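Local coordinates for group II chitinase (Ostrinia furnacalis, PDB 6JAV), which probably hydrolyses internal glycosidic bonds of chitin, this chain being a family 18 catalytic domain of the larger enzyme, caught with an inhibitor bound, at residues A[44-56]-A[104-116]. Sequence-based numbering, arbitrary orientation.
Sequences AVLGNDGLMTAHD and RAKFVQHAVAFLE
Three aromatic rings of helix 104-116, F107, H110 and F114, receive the beta-hairpin that extends strand 38-46 of the family 18 TIM barrel, with 52-54 as its returning strand. One face of the H110 ring carries L51, whose CB stands 4.0 Å from the ring centroid in a CH-pi contact, while M52 O sits at the ring edge, 3.1 Å from H110 CE1. The F107 ring has A111 CB over one face and G50 O in its plane at the edge, 3.5 Å from F107 CD1, where the slightly positive C-H rim suits a carbonyl oxygen. L46 CD1 reaches F107 CE1 obliquely. The F114 ring is met obliquely by M52 CE, T53 CA and A54 N. The unbranched M52 chain runs from F107, which its CB meets, to A111 and F114: with CG anti to the backbone N (chi1 -174°) and a bend at chi3, its CE lies 3.8 Å from A111 CB, the short alanine letting the methyl come close to the helix backbone, and 3.9 Å from F114 CD1, while SD makes a Met-aromatic contact with F114. L83 of strand 78-84 touches both M52 and F107. At the type I turn G47-G50, D49 OD1 accepts from L51 N in an Asx turn, and G50 takes the positive phi (76°) that glycine readily adopts. The long chain of K106 crosses L51 at about a right angle, K106 CE against L51 CD2, and its NZ donates to D49 O, 3.1 Å away, meeting the carbonyl almost head-on (C=O...N angle 160°). Between strand and helix a water accepts from M52 N, donates to F107 O and lies 2.8 Å from H110 ND1.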
loop_
_atom_site.group_PDB
_atom_site.type_symbol
_atom_site.label_atom_id
_atom_site.label_comp_id
_atom_site.label_asym_id
_atom_site.label_seq_id
_atom_site.Cartn_x
_atom_site.Cartn_y
_atom_site.Cartn_z
ATOM N N ALA A 44 -3.439 -9.296 9.843
ATOM C CA ALA A 44 -3.361 -10.628 10.433
ATOM C C ALA A 44 -2.138 -11.343 9.856
ATOM O O ALA A 44 -1.575 -10.933 8.834
ATOM C CB ALA A 44 -4.632 -11.415 10.118
ATOM N N VAL A 45 -1.697 -12.399 10.534
ATOM C CA VAL A 45 -0.458 -13.081 10.155
ATOM C C VAL A 45 -0.717 -14.579 10.035
ATOM O O VAL A 45 -1.736 -15.095 10.495
ATOM C CB VAL A 45 0.698 -12.793 11.131
ATOM C CG1 VAL A 45 1.046 -11.312 11.090
ATOM C CG2 VAL A 45 0.325 -13.230 12.548
ATOM N N LEU A 46 0.256 -15.287 9.442
ATOM C CA LEU A 46 0.167 -16.739 9.305
ATOM C C LEU A 46 0.811 -17.393 10.520
ATOM O O LEU A 46 2.011 -17.237 10.748
ATOM C CB LEU A 46 0.860 -17.197 8.016
ATOM C CG LEU A 46 0.590 -18.664 7.648
ATOM C CD1 LEU A 46 -0.899 -18.901 7.375
ATOM C CD2 LEU A 46 1.461 -19.058 6.437
ATOM N N GLY A 47 0.014 -18.116 11.299
ATOM C CA GLY A 47 0.534 -18.776 12.480
ATOM C C GLY A 47 1.392 -19.980 12.143
ATOM O O GLY A 47 1.445 -20.463 11.005
ATOM N N ASN A 48 2.073 -20.487 13.177
ATOM C CA ASN A 48 2.955 -21.643 13.010
ATOM C C ASN A 48 2.196 -22.922 12.685
ATOM O O ASN A 48 2.802 -23.873 12.179
ATOM C CB ASN A 48 3.794 -21.864 14.272
ATOM C CG ASN A 48 4.859 -20.807 14.443
ATOM O OD1 ASN A 48 4.808 -20.002 15.372
ATOM N ND2 ASN A 48 5.827 -20.789 13.532
ATOM N N ASP A 49 0.901 -22.962 12.957
ATOM C CA ASP A 49 0.034 -24.068 12.594
ATOM C C ASP A 49 -0.555 -23.920 11.191
ATOM O O ASP A 49 -1.425 -24.714 10.812
ATOM C CB ASP A 49 -1.091 -24.196 13.616
ATOM C CG ASP A 49 -1.899 -22.911 13.773
ATOM O OD1 ASP A 49 -1.619 -21.897 13.075
ATOM O OD2 ASP A 49 -2.829 -22.916 14.605
ATOM N N GLY A 50 -0.097 -22.936 10.413
ATOM C CA GLY A 50 -0.602 -22.738 9.062
ATOM C C GLY A 50 -1.969 -22.101 8.962
ATOM O O GLY A 50 -2.618 -22.231 7.918
ATOM N N LEU A 51 -2.430 -21.409 10.012
ATOM C CA LEU A 51 -3.749 -20.799 10.039
ATOM C C LEU A 51 -3.605 -19.303 10.303
ATOM O O LEU A 51 -2.702 -18.878 11.030
ATOM C CB LEU A 51 -4.609 -21.369 11.170
ATOM C CG LEU A 51 -4.814 -22.886 11.133
ATOM C CD1 LEU A 51 -5.664 -23.327 12.305
ATOM C CD2 LEU A 51 -5.440 -23.270 9.787
ATOM N N MET A 52 -4.475 -18.515 9.680
ATOM C CA MET A 52 -4.505 -17.079 9.938
ATOM C C MET A 52 -4.778 -16.815 11.416
ATOM O O MET A 52 -5.601 -17.491 12.041
ATOM C CB MET A 52 -5.579 -16.425 9.067
ATOM C CG MET A 52 -5.577 -14.902 9.165
ATOM S SD MET A 52 -6.539 -14.097 7.875
ATOM C CE MET A 52 -8.030 -15.044 8.083
ATOM N N THR A 53 -4.072 -15.833 11.979
ATOM C CA THR A 53 -4.223 -15.502 13.389
ATOM C C THR A 53 -3.979 -14.011 13.594
ATOM O O THR A 53 -3.331 -13.347 12.784
ATOM C CB THR A 53 -3.309 -16.357 14.273
ATOM O OG1 THR A 53 -3.660 -16.172 15.651
ATOM C CG2 THR A 53 -1.888 -15.979 14.083
ATOM N N ALA A 54 -4.514 -13.482 14.685
ATOM C CA ALA A 54 -4.299 -12.067 14.976
ATOM C C ALA A 54 -2.837 -11.789 15.295
ATOM O O ALA A 54 -2.165 -12.570 15.987
ATOM C CB ALA A 54 -5.153 -11.628 16.167
ATOM N N HIS A 55 -2.348 -10.662 14.778
ATOM C CA HIS A 55 -0.972 -10.254 15.013
ATOM C C HIS A 55 -0.780 -9.688 16.411
ATOM O O HIS A 55 0.213 -9.990 17.073
ATOM C CB HIS A 55 -0.590 -9.195 13.979
ATOM C CG HIS A 55 0.721 -8.544 14.254
ATOM N ND1 HIS A 55 0.838 -7.207 14.574
ATOM C CD2 HIS A 55 1.978 -9.052 14.278
ATOM C CE1 HIS A 55 2.113 -6.915 14.760
ATOM N NE2 HIS A 55 2.824 -8.018 14.593
ATOM N N ASP A 56 -1.718 -8.868 16.880
ATOM C CA ASP A 56 -1.557 -8.147 18.143
ATOM C C ASP A 56 -2.833 -8.406 18.940
ATOM O O ASP A 56 -3.823 -7.689 18.801
ATOM C CB ASP A 56 -1.345 -6.660 17.813
ATOM C CG ASP A 56 -1.270 -5.777 19.042
ATOM O OD1 ASP A 56 -1.453 -6.275 20.160
ATOM O OD2 ASP A 56 -1.013 -4.564 18.856
ATOM N N ARG A 104 -3.311 -25.866 2.263
ATOM C CA ARG A 104 -4.213 -24.846 1.726
ATOM C C ARG A 104 -5.656 -25.152 2.085
ATOM O O ARG A 104 -6.420 -24.251 2.454
ATOM C CB ARG A 104 -4.074 -24.728 0.205
ATOM C CG ARG A 104 -2.730 -24.209 -0.289
ATOM C CD ARG A 104 -2.788 -23.745 -1.760
ATOM N NE ARG A 104 -3.494 -24.714 -2.604
ATOM C CZ ARG A 104 -2.906 -25.597 -3.401
ATOM N NH1 ARG A 104 -1.590 -25.662 -3.492
ATOM N NH2 ARG A 104 -3.666 -26.412 -4.130
ATOM N N ALA A 105 -6.055 -26.434 1.999
ATOM C CA ALA A 105 -7.450 -26.778 2.239
ATOM C C ALA A 105 -7.844 -26.519 3.684
ATOM O O ALA A 105 -8.948 -26.030 3.954
ATOM C CB ALA A 105 -7.685 -28.244 1.862
ATOM N N LYS A 106 -6.944 -26.809 4.626
ATOM C CA LYS A 106 -7.206 -26.488 6.023
ATOM C C LYS A 106 -7.255 -24.976 6.240
ATOM O O LYS A 106 -8.160 -24.451 6.909
ATOM C CB LYS A 106 -6.111 -27.118 6.876
ATOM C CG LYS A 106 -6.328 -26.904 8.382
ATOM C CD LYS A 106 -5.273 -27.647 9.210
ATOM C CE LYS A 106 -4.132 -26.713 9.621
ATOM N NZ LYS A 106 -3.184 -27.263 10.653
ATOM N N PHE A 107 -6.286 -24.262 5.663
ATOM C CA PHE A 107 -6.213 -22.815 5.828
ATOM C C PHE A 107 -7.492 -22.137 5.364
ATOM O O PHE A 107 -8.003 -21.222 6.028
ATOM C CB PHE A 107 -5.013 -22.284 5.039
ATOM C CG PHE A 107 -5.000 -20.786 4.922
ATOM C CD1 PHE A 107 -4.384 -20.003 5.890
ATOM C CD2 PHE A 107 -5.611 -20.155 3.840
ATOM C CE1 PHE A 107 -4.388 -18.596 5.775
ATOM C CE2 PHE A 107 -5.632 -18.760 3.737
ATOM C CZ PHE A 107 -5.010 -17.995 4.705
ATOM N N VAL A 108 -8.026 -22.557 4.214
ATOM C CA VAL A 108 -9.139 -21.833 3.606
ATOM C C VAL A 108 -10.382 -21.891 4.488
ATOM O O VAL A 108 -11.059 -20.879 4.700
ATOM C CB VAL A 108 -9.390 -22.366 2.183
ATOM C CG1 VAL A 108 -10.757 -21.938 1.679
ATOM C CG2 VAL A 108 -8.263 -21.915 1.226
ATOM N N GLN A 109 -10.725 -23.081 4.998
ATOM C CA GLN A 109 -11.957 -23.167 5.773
ATOM C C GLN A 109 -11.832 -22.399 7.078
ATOM O O GLN A 109 -12.790 -21.746 7.521
ATOM C CB GLN A 109 -12.311 -24.628 6.063
ATOM C CG GLN A 109 -12.555 -25.483 4.811
ATOM C CD GLN A 109 -13.663 -24.952 3.922
ATOM O OE1 GLN A 109 -14.659 -24.395 4.400
ATOM N NE2 GLN A 109 -13.495 -25.124 2.621
ATOM N N HIS A 110 -10.655 -22.455 7.704
ATOM C CA HIS A 110 -10.468 -21.706 8.940
ATOM C C HIS A 110 -10.485 -20.201 8.675
ATOM O O HIS A 110 -11.028 -19.434 9.480
ATOM C CB HIS A 110 -9.167 -22.129 9.601
ATOM C CG HIS A 110 -8.802 -21.269 10.768
ATOM N ND1 HIS A 110 -8.191 -20.039 10.622
ATOM C CD2 HIS A 110 -8.991 -21.444 12.100
ATOM C CE1 HIS A 110 -8.000 -19.505 11.816
ATOM N NE2 HIS A 110 -8.488 -20.331 12.727
ATOM N N ALA A 111 -9.886 -19.761 7.562
ATOM C CA ALA A 111 -9.825 -18.326 7.270
ATOM C C ALA A 111 -11.218 -17.743 7.100
ATOM O O ALA A 111 -11.510 -16.660 7.624
ATOM C CB ALA A 111 -8.969 -18.073 6.022
ATOM N N VAL A 112 -12.099 -18.439 6.385
ATOM C CA VAL A 112 -13.449 -17.921 6.196
ATOM C C VAL A 112 -14.197 -17.856 7.524
ATOM O O VAL A 112 -14.885 -16.863 7.815
ATOM C CB VAL A 112 -14.180 -18.718 5.107
ATOM C CG1 VAL A 112 -15.549 -18.109 4.863
ATOM C CG2 VAL A 112 -13.346 -18.678 3.831
ATOM N N ALA A 113 -14.020 -18.871 8.378
ATOM C CA ALA A 113 -14.644 -18.834 9.707
ATOM C C ALA A 113 -14.126 -17.658 10.528
ATOM O O ALA A 113 -14.892 -17.008 11.252
ATOM C CB ALA A 113 -14.381 -20.153 10.438
ATOM N N PHE A 114 -12.832 -17.362 10.405
ATOM C CA PHE A 114 -12.223 -16.233 11.108
ATOM C C PHE A 114 -12.866 -14.921 10.667
ATOM O O PHE A 114 -13.275 -14.104 11.504
ATOM C CB PHE A 114 -10.722 -16.252 10.793
ATOM C CG PHE A 114 -9.868 -15.355 11.661
ATOM C CD1 PHE A 114 -9.762 -13.998 11.397
ATOM C CD2 PHE A 114 -9.117 -15.885 12.702
ATOM C CE1 PHE A 114 -8.931 -13.175 12.179
ATOM C CE2 PHE A 114 -8.302 -15.067 13.487
ATOM C CZ PHE A 114 -8.202 -13.709 13.214
ATOM N N LEU A 115 -12.972 -14.705 9.353
ATOM C CA LEU A 115 -13.611 -13.497 8.835
ATOM C C LEU A 115 -15.035 -13.362 9.350
ATOM O O LEU A 115 -15.453 -12.278 9.773
ATOM C CB LEU A 115 -13.647 -13.528 7.310
ATOM C CG LEU A 115 -12.315 -13.534 6.585
ATOM C CD1 LEU A 115 -12.572 -13.634 5.108
ATOM C CD2 LEU A 115 -11.448 -12.283 6.917
ATOM N N GLU A 116 -15.805 -14.456 9.307
ATOM C CA GLU A 116 -17.209 -14.377 9.725
ATOM C C GLU A 116 -17.336 -14.135 11.227
ATOM O O GLU A 116 -18.247 -13.401 11.662
ATOM C CB GLU A 116 -17.979 -15.627 9.268
ATOM C CG GLU A 116 -17.989 -15.774 7.769
ATOM C CD GLU A 116 -18.886 -16.892 7.287
ATOM O OE1 GLU A 116 -18.760 -18.011 7.822
ATOM O OE2 GLU A 116 -19.706 -16.639 6.379
HETATM O O HOH W 1 -6.579 -19.802 8.320
#